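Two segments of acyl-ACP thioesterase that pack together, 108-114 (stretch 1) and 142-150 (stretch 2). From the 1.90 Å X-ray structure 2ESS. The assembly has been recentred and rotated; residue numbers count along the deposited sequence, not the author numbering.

Stretch 1, residues 108-114: GYARSVW
Stretch 2 142-150: EPCPIEKPS

Stretch 1 is one extended β-strand, phi/psi near -130/145 but flatter at Gly108 (-170/172), and it runs beyond both ends of the segment. Stretch 2 crosses it as an irregular, proline-rich segment (Cys144 -144/81, Ile146 -132/155, Glu147 to Pro149 -64 to -72/139 to 147), the two directions 56° apart; in register, the CA of Tyr109 lies 6.3 Å from the CA of Cys144, and the CA of Arg111 6.7 Å from the CA of Lys148. No backbone-to-backbone hydrogen bond joins them, so the two cross-stretch hydrogen bonds run from the Arg111 side chain to backbone carbonyls of stretch 2, and mostly side-chain packing does the rest. The contact buries 513 Å², both sides summed.

The strand's alternation sets the first rule: Tyr109, Arg111 and Val113 point toward stretch 2, Ala110 and Ser112 away. Tyr109 (m, chi2 -80°) offers a ring face to Pro145, whose CD sits 3.5 Å from the ring centroid, 10° off the normal, a CH-pi contact. Its CB also meets Cys144 SG at 3.9 Å and Ile146 CG2 at 3.9 Å. Cys144 is t; Ile146 is p, t, its end coming nearer the strand than its sideways CA-to-CB bond suggests. Ala110 contributes backbone: its O lies 3.5 Å from Cys144 SG and its CA 4.0 Å from Ile146 CD1.

Arg111 is the polar hub. Its chain extends (m, t, t, chi4 -90°) so that NE donates to Ile146 O at 2.9 Å and NH2 to Cys144 O at 2.9 Å, matching guanidinium donors to loop carbonyls. Cys144 O also accepts from Ile146 N at 2.8 Å, a local turn-like link across Pro145 (phi/psi -81/59). Lys148 (m, t) CG covers one face of the Arg111 guanidinium, 3.7 Å from Arg111 NH1, while Arg111 CB packs 4.0 Å from Pro149 CD.

Ser112 (p) instead accepts, at OG, a 2.8 Å hydrogen bond from Trp114 NE1 (m, chi2 78°). Val113 (t) closes the apolar contact, CG2 lying 4.3 Å from Pro149 CG; Trp114 does not reach stretch 2.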

# COMPACT_ATOMS: atom_id res chain seq x y z
N GLY A 108 -15.12 11.67 -8.98
CA GLY A 108 -14.20 12.65 -8.40
C GLY A 108 -13.22 13.21 -9.41
O GLY A 108 -13.13 12.75 -10.57
N TYR A 109 -12.49 14.24 -8.95
CA TYR A 109 -11.48 14.90 -9.74
C TYR A 109 -10.27 15.18 -8.87
O TYR A 109 -10.38 15.23 -7.68
CB TYR A 109 -11.97 16.22 -10.30
CG TYR A 109 -13.09 16.07 -11.25
CD1 TYR A 109 -12.85 15.72 -12.57
CD2 TYR A 109 -14.40 16.24 -10.83
CE1 TYR A 109 -13.91 15.54 -13.46
CE2 TYR A 109 -15.46 16.06 -11.70
CZ TYR A 109 -15.21 15.73 -13.01
OH TYR A 109 -16.27 15.57 -13.84
N ALA A 110 -9.11 15.35 -9.50
CA ALA A 110 -7.92 15.78 -8.81
C ALA A 110 -7.12 16.75 -9.67
O ALA A 110 -7.17 16.70 -10.92
CB ALA A 110 -7.07 14.58 -8.35
N ARG A 111 -6.41 17.65 -8.98
CA ARG A 111 -5.48 18.61 -9.58
C ARG A 111 -4.13 18.43 -8.90
O ARG A 111 -4.08 18.33 -7.68
CB ARG A 111 -5.96 20.03 -9.39
CG ARG A 111 -7.19 20.39 -10.19
CD ARG A 111 -7.61 21.83 -9.92
NE ARG A 111 -8.59 22.18 -10.94
CZ ARG A 111 -8.31 22.73 -12.11
NH1 ARG A 111 -7.08 23.09 -12.46
NH2 ARG A 111 -9.30 22.92 -12.95
N SER A 112 -3.06 18.39 -9.69
CA SER A 112 -1.68 18.26 -9.18
C SER A 112 -0.82 19.33 -9.84
O SER A 112 -1.08 19.76 -10.98
CB SER A 112 -1.11 16.86 -9.42
OG SER A 112 -1.02 16.50 -10.80
N VAL A 113 0.17 19.82 -9.09
CA VAL A 113 1.05 20.91 -9.55
C VAL A 113 2.47 20.40 -9.32
O VAL A 113 2.81 19.92 -8.24
CB VAL A 113 0.81 22.24 -8.80
CG1 VAL A 113 1.85 23.35 -9.25
CG2 VAL A 113 -0.68 22.69 -8.91
N TRP A 114 3.25 20.42 -10.38
CA TRP A 114 4.59 19.81 -10.40
C TRP A 114 5.60 20.87 -10.78
O TRP A 114 5.39 21.59 -11.75
CB TRP A 114 4.66 18.68 -11.45
CG TRP A 114 3.69 17.58 -11.20
CD1 TRP A 114 2.35 17.58 -11.45
CD2 TRP A 114 3.99 16.33 -10.62
NE1 TRP A 114 1.81 16.42 -11.05
CE2 TRP A 114 2.79 15.61 -10.55
CE3 TRP A 114 5.17 15.72 -10.19
CZ2 TRP A 114 2.73 14.31 -10.06
CZ3 TRP A 114 5.10 14.44 -9.68
CH2 TRP A 114 3.90 13.75 -9.62
N GLU A 142 -9.66 19.12 -21.41
CA GLU A 142 -10.66 18.34 -20.67
C GLU A 142 -11.06 19.03 -19.35
O GLU A 142 -10.21 19.52 -18.62
CB GLU A 142 -10.07 16.95 -20.41
CG GLU A 142 -10.97 15.97 -19.68
CD GLU A 142 -12.16 15.53 -20.53
OE1 GLU A 142 -13.10 14.97 -19.93
OE2 GLU A 142 -12.15 15.73 -21.77
N PRO A 143 -12.36 19.09 -19.04
CA PRO A 143 -12.72 19.81 -17.81
C PRO A 143 -12.37 19.10 -16.50
O PRO A 143 -12.38 17.85 -16.42
CB PRO A 143 -14.23 19.99 -17.91
CG PRO A 143 -14.67 19.33 -19.19
CD PRO A 143 -13.54 18.53 -19.72
N CYS A 144 -12.07 19.90 -15.49
CA CYS A 144 -11.77 19.41 -14.15
C CYS A 144 -12.37 20.45 -13.20
O CYS A 144 -11.67 21.34 -12.72
CB CYS A 144 -10.27 19.28 -14.01
SG CYS A 144 -9.70 18.60 -12.48
N PRO A 145 -13.68 20.36 -12.95
CA PRO A 145 -14.42 21.45 -12.33
C PRO A 145 -14.27 21.47 -10.81
O PRO A 145 -15.25 21.33 -10.10
CB PRO A 145 -15.86 21.15 -12.73
CG PRO A 145 -15.92 19.68 -12.76
CD PRO A 145 -14.56 19.22 -13.27
N ILE A 146 -13.03 21.58 -10.32
CA ILE A 146 -12.77 21.72 -8.89
C ILE A 146 -11.77 22.89 -8.72
O ILE A 146 -11.02 23.20 -9.63
CB ILE A 146 -12.28 20.40 -8.21
CG1 ILE A 146 -10.94 19.91 -8.78
CG2 ILE A 146 -13.35 19.29 -8.30
CD1 ILE A 146 -10.18 18.90 -7.91
N GLU A 147 -11.80 23.50 -7.55
CA GLU A 147 -10.96 24.62 -7.18
C GLU A 147 -9.50 24.17 -7.16
O GLU A 147 -9.18 23.05 -6.77
CB GLU A 147 -11.38 25.15 -5.78
N LYS A 148 -8.63 25.03 -7.67
CA LYS A 148 -7.20 24.79 -7.67
C LYS A 148 -6.69 24.77 -6.23
O LYS A 148 -7.20 25.51 -5.38
CB LYS A 148 -6.49 25.90 -8.45
CG LYS A 148 -6.76 25.86 -9.97
CD LYS A 148 -5.91 26.92 -10.73
N PRO A 149 -5.71 23.91 -5.94
CA PRO A 149 -5.14 23.98 -4.59
C PRO A 149 -4.30 25.26 -4.44
O PRO A 149 -3.69 25.71 -5.39
CB PRO A 149 -4.24 22.77 -4.54
CG PRO A 149 -3.87 22.49 -5.96
CD PRO A 149 -5.05 22.89 -6.77
N SER A 150 -4.26 25.84 -3.25
CA SER A 150 -3.42 27.01 -3.00
C SER A 150 -2.83 26.90 -1.60
O SER A 150 -3.10 25.93 -0.89
CB SER A 150 -4.21 28.30 -3.19
OG SER A 150 -5.42 28.26 -2.47